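Local atomic coordinates of LacI family sugar-binding transcriptional regulator (Enterococcus faecalis V583, PDB entry 4RK0), a protein that binds ribose in the crystal and, as a LacI-family regulator, probably controls transcription by binding DNA in a sugar-dependent way. Residues S7-V12 against R62-F67; E126-V131 against E153-I158; I189-Y194 against D217-V222. All coordinates share one frame; numbering follows the deposited sequence.

Interaction 1 (S7-V12 against R62-F67)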
ATOM      1  N   SER A   7      28.884   3.612  -4.035  1.00 70.53           N
ATOM      2  CA  SER A   7      27.814   3.213  -3.060  1.00 75.25           C
ATOM      3  C   SER A   7      26.640   2.472  -3.723  1.00 54.58           C
ATOM      4  O   SER A   7      25.996   1.638  -3.083  1.00 57.53           O
ATOM      5  CB  SER A   7      27.303   4.443  -2.302  1.00 94.68           C
ATOM      6  OG  SER A   7      26.579   5.318  -3.158  1.00 72.94           O
ATOM      7  N   LYS A   8      26.380   2.767  -5.001  1.00 66.72           N
ATOM      8  CA  LYS A   8      25.283   2.147  -5.769  1.00 46.70           C
ATOM      9  C   LYS A   8      23.912   2.383  -5.097  1.00 49.93           C
ATOM     10  O   LYS A   8      23.152   1.460  -4.841  1.00 39.73           O
ATOM     11  CB  LYS A   8      25.558   0.664  -6.009  1.00 46.52           C
ATOM     12  CG  LYS A   8      26.757   0.397  -6.938  1.00 42.23           C
ATOM     13  CD  LYS A   8      26.542  -0.882  -7.736  1.00 69.59           C
ATOM     14  CE  LYS A   8      27.800  -1.314  -8.464  1.00114.37           C
ATOM     15  NZ  LYS A   8      28.843  -1.809  -7.525  1.00 86.06           N
ATOM     16  N   THR A   9      23.623   3.647  -4.828  1.00 37.89           N
ATOM     17  CA  THR A   9      22.405   4.053  -4.142  1.00 43.48           C
ATOM     18  C   THR A   9      21.526   4.865  -5.086  1.00 33.92           C
ATOM     19  O   THR A   9      22.017   5.716  -5.820  1.00 39.04           O
ATOM     20  CB  THR A   9      22.747   4.881  -2.880  1.00 38.80           C
ATOM     21  OG1 THR A   9      23.512   6.040  -3.250  1.00 51.30           O
ATOM     22  CG2 THR A   9      23.544   4.056  -1.886  1.00 76.51           C
ATOM     23  N   ILE A  10      20.213   4.601  -5.083  1.00 29.40           N
ATOM     24  CA  ILE A  10      19.255   5.422  -5.814  1.00 24.60           C
ATOM     25  C   ILE A  10      18.193   6.032  -4.885  1.00 41.45           C
ATOM     26  O   ILE A  10      17.499   5.301  -4.189  1.00 39.57           O
ATOM     27  CB  ILE A  10      18.479   4.596  -6.836  1.00 30.80           C
ATOM     28  CG1 ILE A  10      19.445   3.899  -7.797  1.00 36.10           C
ATOM     29  CG2 ILE A  10      17.466   5.472  -7.572  1.00 35.17           C
ATOM     30  CD1 ILE A  10      20.118   4.823  -8.787  1.00 35.73           C
ATOM     31  N   GLY A  11      18.029   7.355  -4.898  1.00 30.58           N
ATOM     32  CA  GLY A  11      16.978   8.001  -4.076  1.00 32.61           C
ATOM     33  C   GLY A  11      15.646   8.063  -4.791  1.00 36.60           C
ATOM     34  O   GLY A  11      15.605   8.418  -5.938  1.00 30.37           O
ATOM     35  N   VAL A  12      14.556   7.668  -4.123  1.00 33.04           N
ATOM     36  CA  VAL A  12      13.259   7.632  -4.759  1.00 30.47           C
ATOM     37  C   VAL A  12      12.301   8.481  -3.953  1.00 26.25           C
ATOM     38  O   VAL A  12      12.103   8.210  -2.779  1.00 31.32           O
ATOM     39  CB  VAL A  12      12.704   6.204  -4.792  1.00 31.19           C
ATOM     40  CG1 VAL A  12      11.304   6.229  -5.413  1.00 33.61           C
ATOM     41  CG2 VAL A  12      13.658   5.304  -5.583  1.00 39.78           C
ATOM     42  N   ARG A  62      22.081  14.875  -0.825  1.00 42.56           N
ATOM     43  CA  ARG A  62      22.968  13.754  -0.528  1.00 52.07           C
ATOM     44  C   ARG A  62      23.659  13.333  -1.804  1.00 44.61           C
ATOM     45  O   ARG A  62      23.101  13.497  -2.903  1.00 47.19           O
ATOM     46  CB  ARG A  62      22.205  12.531  -0.033  1.00 55.62           C
ATOM     47  CG  ARG A  62      21.300  12.748   1.157  1.00 89.02           C
ATOM     48  CD  ARG A  62      21.942  13.464   2.329  1.00 56.81           C
ATOM     49  NE  ARG A  62      20.891  13.647   3.323  1.00 90.54           N
ATOM     50  CZ  ARG A  62      20.778  12.986   4.472  1.00 38.06           C
ATOM     51  NH1 ARG A  62      19.740  13.230   5.245  1.00 54.49           N
ATOM     52  NH2 ARG A  62      21.688  12.097   4.862  1.00 48.25           N
ATOM     53  N   SER A  63      24.841  12.741  -1.653  1.00 46.68           N
ATOM     54  CA  SER A  63      25.619  12.288  -2.807  1.00 73.82           C
ATOM     55  C   SER A  63      25.302  10.818  -3.156  1.00 63.80           C
ATOM     56  O   SER A  63      26.061   9.890  -2.851  1.00 53.48           O
ATOM     57  CB  SER A  63      27.116  12.521  -2.567  1.00 81.00           C
ATOM     58  OG  SER A  63      27.742  12.939  -3.769  1.00128.02           O
ATOM     59  N   VAL A  64      24.154  10.632  -3.802  1.00 48.75           N
ATOM     60  CA  VAL A  64      23.724   9.319  -4.284  1.00 47.84           C
ATOM     61  C   VAL A  64      24.034   9.234  -5.757  1.00 41.80           C
ATOM     62  O   VAL A  64      24.311  10.241  -6.418  1.00 42.61           O
ATOM     63  CB  VAL A  64      22.202   9.035  -4.080  1.00 45.87           C
ATOM     64  CG1 VAL A  64      21.854   8.987  -2.609  1.00 49.01           C
ATOM     65  CG2 VAL A  64      21.339  10.051  -4.817  1.00 42.25           C
ATOM     66  N   ASP A  65      23.945   8.015  -6.279  1.00 43.20           N
ATOM     67  CA  ASP A  65      24.243   7.767  -7.665  1.00 33.78           C
ATOM     68  C   ASP A  65      23.136   8.248  -8.582  1.00 34.37           C
ATOM     69  O   ASP A  65      23.379   8.560  -9.745  1.00 38.97           O
ATOM     70  CB  ASP A  65      24.543   6.283  -7.863  1.00 36.65           C
ATOM     71  CG  ASP A  65      25.741   5.841  -7.059  1.00 52.48           C
ATOM     72  OD1 ASP A  65      26.772   6.543  -7.100  1.00 64.45           O
ATOM     73  OD2 ASP A  65      25.648   4.816  -6.359  1.00 51.79           O
ATOM     74  N   GLY A  66      21.909   8.362  -8.073  1.00 34.10           N
ATOM     75  CA  GLY A  66      20.838   8.870  -8.926  1.00 30.02           C
ATOM     76  C   GLY A  66      19.512   8.995  -8.185  1.00 28.70           C
ATOM     77  O   GLY A  66      19.355   8.415  -7.119  1.00 33.46           O
ATOM     78  N   PHE A  67      18.622   9.802  -8.744  1.00 28.70           N
ATOM     79  CA  PHE A  67      17.315  10.112  -8.131  1.00 34.73           C
ATOM     80  C   PHE A  67      16.157   9.843  -9.076  1.00 39.08           C
ATOM     81  O   PHE A  67      16.176  10.249 -10.229  1.00 32.32           O
ATOM     82  CB  PHE A  67      17.202  11.608  -7.721  1.00 36.10           C
ATOM     83  CG  PHE A  67      17.852  11.941  -6.409  1.00 40.45           C
ATOM     84  CD1 PHE A  67      17.235  11.607  -5.217  1.00 37.10           C
ATOM     85  CD2 PHE A  67      19.074  12.616  -6.361  1.00 38.94           C
ATOM     86  CE1 PHE A  67      17.829  11.920  -3.995  1.00 39.73           C
ATOM     87  CE2 PHE A  67      19.671  12.925  -5.144  1.00 36.51           C
ATOM     88  CZ  PHE A  67      19.051  12.574  -3.962  1.00 33.60           C
TER

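Interaction 2 (E126-V131 against E153-I158)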
ATOM      1  N   GLU A 126     -25.501  12.186 -19.075  1.00 32.61           N
ATOM      2  CA  GLU A 126     -25.551  13.510 -19.649  1.00 36.85           C
ATOM      3  C   GLU A 126     -25.140  14.569 -18.646  1.00 41.05           C
ATOM      4  O   GLU A 126     -24.760  15.691 -19.026  1.00 34.55           O
ATOM      5  CB  GLU A 126     -26.985  13.782 -20.185  1.00 32.59           C
ATOM      6  CG  GLU A 126     -27.561  12.728 -21.131  1.00 88.61           C
ATOM      7  CD  GLU A 126     -28.987  13.035 -21.590  1.00 86.89           C
ATOM      8  OE1 GLU A 126     -29.691  13.814 -20.916  1.00 66.15           O
ATOM      9  OE2 GLU A 126     -29.414  12.492 -22.638  1.00 65.46           O
ATOM     10  N   GLN A 127     -25.229  14.223 -17.364  1.00 38.60           N
ATOM     11  CA  GLN A 127     -24.787  15.092 -16.290  1.00 29.42           C
ATOM     12  C   GLN A 127     -23.835  14.309 -15.431  1.00 32.78           C
ATOM     13  O   GLN A 127     -24.227  13.307 -14.816  1.00 29.20           O
ATOM     14  CB  GLN A 127     -25.971  15.565 -15.462  1.00 34.24           C
ATOM     15  CG  GLN A 127     -27.048  16.239 -16.307  1.00 46.58           C
ATOM     16  CD  GLN A 127     -28.189  16.777 -15.472  1.00 78.43           C
ATOM     17  OE1 GLN A 127     -29.295  16.245 -15.507  1.00 54.62           O
ATOM     18  NE2 GLN A 127     -27.926  17.832 -14.715  1.00 48.35           N
ATOM     19  N   VAL A 128     -22.590  14.738 -15.435  1.00 28.42           N
ATOM     20  CA  VAL A 128     -21.536  14.053 -14.693  1.00 35.40           C
ATOM     21  C   VAL A 128     -20.741  14.974 -13.806  1.00 37.83           C
ATOM     22  O   VAL A 128     -20.700  16.185 -14.000  1.00 35.98           O
ATOM     23  CB  VAL A 128     -20.549  13.346 -15.625  1.00 33.01           C
ATOM     24  CG1 VAL A 128     -21.255  12.314 -16.479  1.00 33.33           C
ATOM     25  CG2 VAL A 128     -19.799  14.363 -16.492  1.00 33.70           C
ATOM     26  N   ILE A 129     -20.086  14.359 -12.831  1.00 27.07           N
ATOM     27  CA  ILE A 129     -19.243  15.047 -11.896  1.00 29.55           C
ATOM     28  C   ILE A 129     -17.853  14.498 -12.065  1.00 28.06           C
ATOM     29  O   ILE A 129     -17.686  13.290 -12.210  1.00 29.07           O
ATOM     30  CB  ILE A 129     -19.654  14.769 -10.433  1.00 30.13           C
ATOM     31  CG1 ILE A 129     -21.096  15.169 -10.141  1.00 53.93           C
ATOM     32  CG2 ILE A 129     -18.675  15.449  -9.508  1.00 37.48           C
ATOM     33  CD1 ILE A 129     -21.277  16.638  -9.870  1.00 55.24           C
ATOM     34  N   VAL A 130     -16.861  15.373 -12.027  1.00 25.90           N
ATOM     35  CA  VAL A 130     -15.477  14.958 -11.939  1.00 31.39           C
ATOM     36  C   VAL A 130     -14.987  15.327 -10.557  1.00 30.92           C
ATOM     37  O   VAL A 130     -15.109  16.482 -10.131  1.00 31.78           O
ATOM     38  CB  VAL A 130     -14.583  15.635 -13.000  1.00 27.24           C
ATOM     39  CG1 VAL A 130     -13.142  15.158 -12.842  1.00 34.91           C
ATOM     40  CG2 VAL A 130     -15.089  15.341 -14.394  1.00 31.68           C
ATOM     41  N   VAL A 131     -14.455  14.349  -9.826  1.00 31.29           N
ATOM     42  CA  VAL A 131     -14.029  14.591  -8.456  1.00 30.36           C
ATOM     43  C   VAL A 131     -12.520  14.540  -8.440  1.00 35.71           C
ATOM     44  O   VAL A 131     -11.899  13.505  -8.806  1.00 28.34           O
ATOM     45  CB  VAL A 131     -14.585  13.518  -7.475  1.00 30.18           C
ATOM     46  CG1 VAL A 131     -14.132  13.810  -6.055  1.00 30.03           C
ATOM     47  CG2 VAL A 131     -16.090  13.439  -7.531  1.00 32.11           C
ATOM     48  N   GLU A 153     -21.436  17.391 -22.929  1.00 32.25           N
ATOM     49  CA  GLU A 153     -22.627  17.589 -22.081  1.00 37.58           C
ATOM     50  C   GLU A 153     -22.227  18.258 -20.735  1.00 32.68           C
ATOM     51  O   GLU A 153     -21.155  18.825 -20.637  1.00 38.41           O
ATOM     52  CB  GLU A 153     -23.363  16.261 -21.938  1.00 46.16           C
ATOM     53  CG  GLU A 153     -23.751  15.678 -23.304  1.00 50.12           C
ATOM     54  CD  GLU A 153     -23.809  14.159 -23.306  1.00103.34           C
ATOM     55  OE1 GLU A 153     -22.970  13.507 -23.973  1.00 55.40           O
ATOM     56  OE2 GLU A 153     -24.697  13.609 -22.635  1.00 90.14           O
ATOM     57  N   LYS A 154     -23.099  18.233 -19.731  1.00 39.73           N
ATOM     58  CA  LYS A 154     -22.910  19.028 -18.503  1.00 46.34           C
ATOM     59  C   LYS A 154     -21.946  18.317 -17.564  1.00 31.27           C
ATOM     60  O   LYS A 154     -22.150  17.151 -17.220  1.00 41.62           O
ATOM     61  CB  LYS A 154     -24.259  19.269 -17.818  1.00 59.75           C
ATOM     62  CG  LYS A 154     -25.227  20.076 -18.685  1.00103.00           C
ATOM     63  CD  LYS A 154     -26.675  19.624 -18.546  1.00101.99           C
ATOM     64  CE  LYS A 154     -27.594  20.405 -19.479  1.00 70.57           C
ATOM     65  NZ  LYS A 154     -29.021  20.029 -19.287  1.00 98.69           N
ATOM     66  N   VAL A 155     -20.864  19.003 -17.223  1.00 28.20           N
ATOM     67  CA  VAL A 155     -19.845  18.505 -16.309  1.00 28.25           C
ATOM     68  C   VAL A 155     -19.723  19.445 -15.134  1.00 36.32           C
ATOM     69  O   VAL A 155     -19.603  20.652 -15.326  1.00 40.06           O
ATOM     70  CB  VAL A 155     -18.463  18.475 -16.975  1.00 40.84           C
ATOM     71  CG1 VAL A 155     -17.428  17.897 -16.017  1.00 42.37           C
ATOM     72  CG2 VAL A 155     -18.497  17.713 -18.289  1.00 44.84           C
ATOM     73  N   GLN A 156     -19.763  18.896 -13.920  1.00 28.91           N
ATOM     74  CA  GLN A 156     -19.447  19.651 -12.743  1.00 32.56           C
ATOM     75  C   GLN A 156     -18.228  19.087 -12.022  1.00 40.98           C
ATOM     76  O   GLN A 156     -18.015  17.881 -11.927  1.00 38.36           O
ATOM     77  CB  GLN A 156     -20.664  19.726 -11.813  1.00 39.88           C
ATOM     78  CG  GLN A 156     -20.377  20.420 -10.487  1.00 54.22           C
ATOM     79  CD  GLN A 156     -21.624  20.644  -9.646  1.00 83.41           C
ATOM     80  OE1 GLN A 156     -22.757  20.522 -10.128  1.00 50.87           O
ATOM     81  NE2 GLN A 156     -21.419  20.968  -8.375  1.00 55.29           N
ATOM     82  N   LEU A 157     -17.439  20.013 -11.533  1.00 33.60           N
ATOM     83  CA  LEU A 157     -16.186  19.752 -10.844  1.00 34.75           C
ATOM     84  C   LEU A 157     -16.408  19.835  -9.338  1.00 47.08           C
ATOM     85  O   LEU A 157     -16.911  20.848  -8.841  1.00 40.47           O
ATOM     86  CB  LEU A 157     -15.162  20.794 -11.280  1.00 46.89           C
ATOM     87  CG  LEU A 157     -13.737  20.603 -10.783  1.00 69.49           C
ATOM     88  CD1 LEU A 157     -13.205  19.262 -11.247  1.00121.49           C
ATOM     89  CD2 LEU A 157     -12.846  21.733 -11.275  1.00 84.77           C
ATOM     90  N   ILE A 158     -16.059  18.779  -8.611  1.00 33.02           N
ATOM     91  CA  ILE A 158     -15.978  18.875  -7.142  1.00 33.06           C
ATOM     92  C   ILE A 158     -14.554  18.639  -6.708  1.00 38.18           C
ATOM     93  O   ILE A 158     -13.963  17.625  -7.053  1.00 35.57           O
ATOM     94  CB  ILE A 158     -16.933  17.903  -6.430  1.00 35.31           C
ATOM     95  CG1 ILE A 158     -18.383  18.284  -6.741  1.00 59.17           C
ATOM     96  CG2 ILE A 158     -16.667  17.900  -4.919  1.00 38.16           C
ATOM     97  CD1 ILE A 158     -19.413  17.304  -6.236  1.00 45.93           C
TER

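Interaction 3 (I189-Y194 against D217-V222)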
ATOM      1  N   ILE A 189      -9.994   7.970  -4.460  1.00 24.53           N
ATOM      2  CA  ILE A 189     -11.210   8.789  -4.397  1.00 25.16           C
ATOM      3  C   ILE A 189     -12.480   7.963  -4.614  1.00 25.37           C
ATOM      4  O   ILE A 189     -13.492   8.178  -3.930  1.00 27.65           O
ATOM      5  CB  ILE A 189     -11.185   9.931  -5.416  1.00 23.60           C
ATOM      6  CG1 ILE A 189     -10.141  10.941  -4.962  1.00 24.41           C
ATOM      7  CG2 ILE A 189     -12.548  10.594  -5.533  1.00 29.88           C
ATOM      8  CD1 ILE A 189      -9.942  12.134  -5.892  1.00 25.60           C
ATOM      9  N   ALA A 190     -12.465   7.105  -5.634  1.00 26.23           N
ATOM     10  CA  ALA A 190     -13.592   6.257  -5.942  1.00 29.47           C
ATOM     11  C   ALA A 190     -13.986   5.368  -4.749  1.00 26.15           C
ATOM     12  O   ALA A 190     -15.180   5.160  -4.486  1.00 24.23           O
ATOM     13  CB  ALA A 190     -13.261   5.349  -7.116  1.00 29.09           C
ATOM     14  N   PHE A 191     -12.993   4.807  -4.083  1.00 23.91           N
ATOM     15  CA  PHE A 191     -13.296   3.991  -2.889  1.00 25.42           C
ATOM     16  C   PHE A 191     -13.988   4.819  -1.817  1.00 21.60           C
ATOM     17  O   PHE A 191     -14.910   4.337  -1.109  1.00 24.64           O
ATOM     18  CB  PHE A 191     -12.066   3.280  -2.319  1.00 25.32           C
ATOM     19  CG  PHE A 191     -11.353   2.397  -3.301  1.00 27.44           C
ATOM     20  CD1 PHE A 191     -12.036   1.781  -4.358  1.00 23.06           C
ATOM     21  CD2 PHE A 191      -9.988   2.200  -3.182  1.00 24.00           C
ATOM     22  CE1 PHE A 191     -11.369   0.988  -5.278  1.00 24.44           C
ATOM     23  CE2 PHE A 191      -9.319   1.420  -4.102  1.00 24.36           C
ATOM     24  CZ  PHE A 191     -10.016   0.814  -5.148  1.00 22.65           C
ATOM     25  N   GLY A 192     -13.614   6.078  -1.719  1.00 23.46           N
ATOM     26  CA  GLY A 192     -14.229   6.990  -0.753  1.00 26.70           C
ATOM     27  C   GLY A 192     -15.673   7.253  -1.074  1.00 30.47           C
ATOM     28  O   GLY A 192     -16.523   7.237  -0.193  1.00 24.31           O
ATOM     29  N   LEU A 193     -15.933   7.514  -2.350  1.00 24.44           N
ATOM     30  CA  LEU A 193     -17.290   7.597  -2.894  1.00 21.41           C
ATOM     31  C   LEU A 193     -18.146   6.403  -2.566  1.00 23.73           C
ATOM     32  O   LEU A 193     -19.294   6.566  -2.080  1.00 24.69           O
ATOM     33  CB  LEU A 193     -17.257   7.824  -4.412  1.00 26.89           C
ATOM     34  CG  LEU A 193     -16.554   9.109  -4.884  1.00 27.54           C
ATOM     35  CD1 LEU A 193     -16.495   9.163  -6.404  1.00 31.37           C
ATOM     36  CD2 LEU A 193     -17.271  10.316  -4.370  1.00 26.32           C
ATOM     37  N   TYR A 194     -17.620   5.223  -2.841  1.00 23.78           N
ATOM     38  CA  TYR A 194     -18.321   3.969  -2.498  1.00 27.27           C
ATOM     39  C   TYR A 194     -18.793   3.990  -1.037  1.00 31.77           C
ATOM     40  O   TYR A 194     -19.955   3.717  -0.758  1.00 31.68           O
ATOM     41  CB  TYR A 194     -17.429   2.748  -2.681  1.00 27.90           C
ATOM     42  CG  TYR A 194     -17.415   2.100  -4.052  1.00 23.58           C
ATOM     43  CD1 TYR A 194     -17.325   2.858  -5.223  1.00 28.95           C
ATOM     44  CD2 TYR A 194     -17.403   0.711  -4.172  1.00 22.29           C
ATOM     45  CE1 TYR A 194     -17.309   2.252  -6.477  1.00 24.67           C
ATOM     46  CE2 TYR A 194     -17.369   0.090  -5.408  1.00 25.32           C
ATOM     47  CZ  TYR A 194     -17.317   0.860  -6.572  1.00 24.41           C
ATOM     48  OH  TYR A 194     -17.289   0.177  -7.777  1.00 25.23           O
ATOM     49  N   ASP A 217      -5.087  -2.803  -7.357  1.00 31.20           N
ATOM     50  CA  ASP A 217      -5.548  -4.191  -7.202  1.00 37.92           C
ATOM     51  C   ASP A 217      -6.905  -4.273  -6.520  1.00 27.65           C
ATOM     52  O   ASP A 217      -7.746  -5.112  -6.889  1.00 30.70           O
ATOM     53  CB  ASP A 217      -4.488  -5.021  -6.468  1.00 37.29           C
ATOM     54  CG  ASP A 217      -3.567  -5.753  -7.428  1.00113.53           C
ATOM     55  OD1 ASP A 217      -4.078  -6.351  -8.399  1.00 84.42           O
ATOM     56  OD2 ASP A 217      -2.337  -5.738  -7.219  1.00 67.20           O
ATOM     57  N   MET A 218      -7.140  -3.363  -5.576  1.00 28.23           N
ATOM     58  CA  MET A 218      -8.413  -3.285  -4.851  1.00 29.68           C
ATOM     59  C   MET A 218      -9.663  -3.098  -5.716  1.00 29.29           C
ATOM     60  O   MET A 218     -10.765  -3.297  -5.210  1.00 25.80           O
ATOM     61  CB  MET A 218      -8.402  -2.172  -3.778  1.00 30.58           C
ATOM     62  CG  MET A 218      -7.911  -2.588  -2.382  1.00 63.69           C
ATOM     63  SD  MET A 218      -8.607  -4.074  -1.631  1.00 25.61           S
ATOM     64  CE  MET A 218     -10.080  -3.552  -0.843  1.00 34.92           C
ATOM     65  N   CYS A 219      -9.505  -2.665  -6.978  1.00 28.55           N
ATOM     66  CA  CYS A 219     -10.660  -2.438  -7.851  1.00 22.82           C
ATOM     67  C   CYS A 219     -11.563  -3.685  -7.956  1.00 19.58           C
ATOM     68  O   CYS A 219     -12.777  -3.580  -8.101  1.00 24.79           O
ATOM     69  CB  CYS A 219     -10.187  -2.006  -9.229  1.00 27.55           C
ATOM     70  SG  CYS A 219      -9.561  -0.284  -9.278  1.00 26.90           S
ATOM     71  N   GLU A 220     -10.939  -4.854  -7.918  1.00 23.36           N
ATOM     72  CA  GLU A 220     -11.651  -6.139  -8.080  1.00 26.72           C
ATOM     73  C   GLU A 220     -12.228  -6.673  -6.762  1.00 32.28           C
ATOM     74  O   GLU A 220     -12.964  -7.644  -6.776  1.00 35.58           O
ATOM     75  CB  GLU A 220     -10.706  -7.175  -8.672  1.00 27.27           C
ATOM     76  CG  GLU A 220     -10.049  -6.747  -9.986  1.00 42.19           C
ATOM     77  CD  GLU A 220      -9.323  -7.864 -10.707  1.00 66.35           C
ATOM     78  OE1 GLU A 220      -8.843  -8.805 -10.046  1.00 99.73           O
ATOM     79  OE2 GLU A 220      -9.207  -7.779 -11.950  1.00 67.08           O
ATOM     80  N   TYR A 221     -11.891  -6.038  -5.641  1.00 27.71           N
ATOM     81  CA  TYR A 221     -12.365  -6.423  -4.304  1.00 29.89           C
ATOM     82  C   TYR A 221     -13.428  -5.530  -3.672  1.00 38.03           C
ATOM     83  O   TYR A 221     -13.996  -5.856  -2.634  1.00 38.64           O
ATOM     84  CB  TYR A 221     -11.155  -6.582  -3.378  1.00 23.59           C
ATOM     85  CG  TYR A 221     -10.207  -7.556  -3.938  1.00 26.44           C
ATOM     86  CD1 TYR A 221      -9.189  -7.175  -4.836  1.00 24.03           C
ATOM     87  CD2 TYR A 221     -10.326  -8.907  -3.616  1.00 27.39           C
ATOM     88  CE1 TYR A 221      -8.318  -8.117  -5.368  1.00 26.88           C
ATOM     89  CE2 TYR A 221      -9.478  -9.842  -4.150  1.00 27.34           C
ATOM     90  CZ  TYR A 221      -8.470  -9.455  -5.028  1.00 30.48           C
ATOM     91  OH  TYR A 221      -7.659 -10.456  -5.521  1.00 31.54           O
ATOM     92  N   VAL A 222     -13.731  -4.410  -4.296  1.00 28.42           N
ATOM     93  CA  VAL A 222     -14.843  -3.582  -3.865  1.00 26.78           C
ATOM     94  C   VAL A 222     -16.131  -4.073  -4.554  1.00 25.70           C
ATOM     95  O   VAL A 222     -16.065  -4.872  -5.486  1.00 28.65           O
ATOM     96  CB  VAL A 222     -14.560  -2.107  -4.100  1.00 31.78           C
ATOM     97  CG1 VAL A 222     -13.440  -1.666  -3.151  1.00 29.69           C
ATOM     98  CG2 VAL A 222     -14.156  -1.813  -5.559  1.00 26.89           C
TER

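Interaction 1 (S7-V12 against R62-F67)
Backbone hydrogen bonds define the pairing of strand 9-14 with strand 66-69, two neighbouring parallel strands of the mixed sheet. The best-formed one runs from Gly11 N to Gly66 O at 2.8 Å; its N-H...O angle is 152° and the donor lies in the plane of the carbonyl. Nearer the strand start, Thr9 O faces two amides, Asp65 N and Gly66 N, both through weak, bent bonds. CA-H...O contacts from Ile10 CA to Gly66 O and from Phe67 CA to Gly11 O complete the ladder.

Side-chain polar contacts gather around the carboxylate of Asp65. With CG anti to its carbonyl carbon (chi1 -61°), this side chain turns OD2 back to the N-terminal end of 7-12, where Thr9 N donates to it at 2.8 Å. Lys8 N is also near. Asp65 OD2 is crowded in the model, so its place, and with it the geometry of the Thr9 bond, is less sure. Ser7 OG and Thr9 OG1 share a hydrogen bond of 3.2 Å.

Van der Waals contacts involve Val64, Ile10 and Phe67. Thr9 OG1, held between backbone N and carbonyl carbon (chi1 59°), sets a hydroxyl oxygen against the aliphatic Val64 CB at 3.4 Å, the two side chains crossing almost perpendicularly. Ile10 lays CG2 alongside Gly66 O, while helices 20-35 and 233-249 receive its side chain. Phe67 brings CD1 within 3.8 Å of Gly11 CA, and Val64 CG2 sits 3.3 Å above one face of its ring, displaced to the rim.

Ser7 O also accepts a hydrogen bond from Arg62 NH1 of the second subunit. The chemistry thus changes along the pair: the Asp65 carboxylate accepts the Thr9 N-H near the start of the strand, and regular parallel-sheet bonding takes over at Gly11.

Interaction 2 (E126-V131 against E153-I158)
Strands 127-132 and 154-159 are the two strands of a beta-alpha-beta unit whose connecting element is helix 138-150; they lie in register in the four-stranded parallel sheet, with 154-159 outermost within the chain. Their short axes pass 4.6 Å apart. Five backbone bonds alternate between them, and the Val128 N to Lys154 O bond is nearly straight, with an N-H...O angle of 171°.

Side chains sort by face. On the face of Val128, Val130, Val155 and Leu157, the valines differ in rotamer. Val128 has CG1 anti to its carbonyl carbon, which puts CG2 between backbone N and carbonyl carbon, 4.0 Å from Val155 CG2. Val130 and Val155 both hold CG1 anti to the backbone N; Val130 CG2 meets Val155 CG1 at 3.8 Å as the side chains cross obliquely. Phe147 of helix 138-150 packs against all three valines, so the crossover helix packs over the valine part of this face.

The other face carries Gln127, Ile129, Val131, Lys154, Gln156 and Ile158. Gln127 and Lys154 run side by side in the same direction, touching through Gln127 CG and Lys154 CD. Ile129 is bent at chi2 (-81°), which brings CD1 to 3.7 Å from Gln156 CB, beside an extended chain whose CG is anti to the backbone N. Ile158, extended at chi2, reaches CD1 back to Ile129 CG2, and helix 164-175 packs against it and Val131.

At the loop end the two carboxylates of Glu126 and Glu153 are turned 76° apart, and their OE2 atoms stand 4.8 Å from each other, a separation that would probably leave some like-charge repulsion. Here the contact is made not between charges but by Glu153 OE2 against Glu126 CA, at 3.1 Å.

Interaction 3 (I189-Y194 against D217-V222)
The Phe191 ring presents CZ and CE2 to Met218 CB, the former at 3.7 Å, and CD1 to Val222 CG1 at 3.9 Å. Tyr194 turns its CE2 side to Val222 CG2, also 3.7 Å away. A third ring, Tyr221, has Asp217 O at its edge, in the ring plane, within the same turn.

Val222 touches both of the helix's aromatic rings. With CG1 anti to the carbonyl carbon (chi1 -68°), CG2 falls between backbone N and carbonyl carbon; CG1 thereby faces Phe191, and CG2 reaches both Tyr194 and Phe191. Its side chain crosses those of both aromatics at about a right angle. Phe191, its CG anti to its carbonyl carbon, projects from the helix between Val222 and Met218, whose chain bends at chi2 and chi3 and carries its sulphur away from the helix. The Phe191 CZ atom also passes 4.3 Å from Cys219 SG.

No hydrogen bond joins the two segments; the hydroxyl of Tyr194 is instead held by the backbone oxygen of Pro224. Met218 of the second subunit packs on Phe191, Val222 and Met218, extending the apolar cluster across the dimer interface. The arrangement is helix-to-loop core packing in a periplasmic-binding-protein-like domain: the 3-10 turn 217-220 and Val222 pack against helix 187-199 through Phe191 and Tyr194, and the loop that carries them joins strands 209-211 and 228-230.

How the interactions relate
Interactions 2 and 3 belong to the same periplasmic-binding-protein-like domain, with centres 20 Å apart, and they meet directly: Val131 CG1 packs on Ile189 CG2 at 3.6 Å, tying the sheet to helix 187-199. Interaction 1 lies on the opposite side of the chain's centre, in the other sheet, its centre 43 Å from that of interaction 2 and 35 Å from that of interaction 3. The bound ribose is about 9 Å from the Phe191 side chain and about 12 Å from that of Val130; Asn186 in its pocket hydrogen-bonds Ile189 N. Interactions 1 and 3 both reach the second subunit, whereas interaction 2 touches no other chain of the assembly.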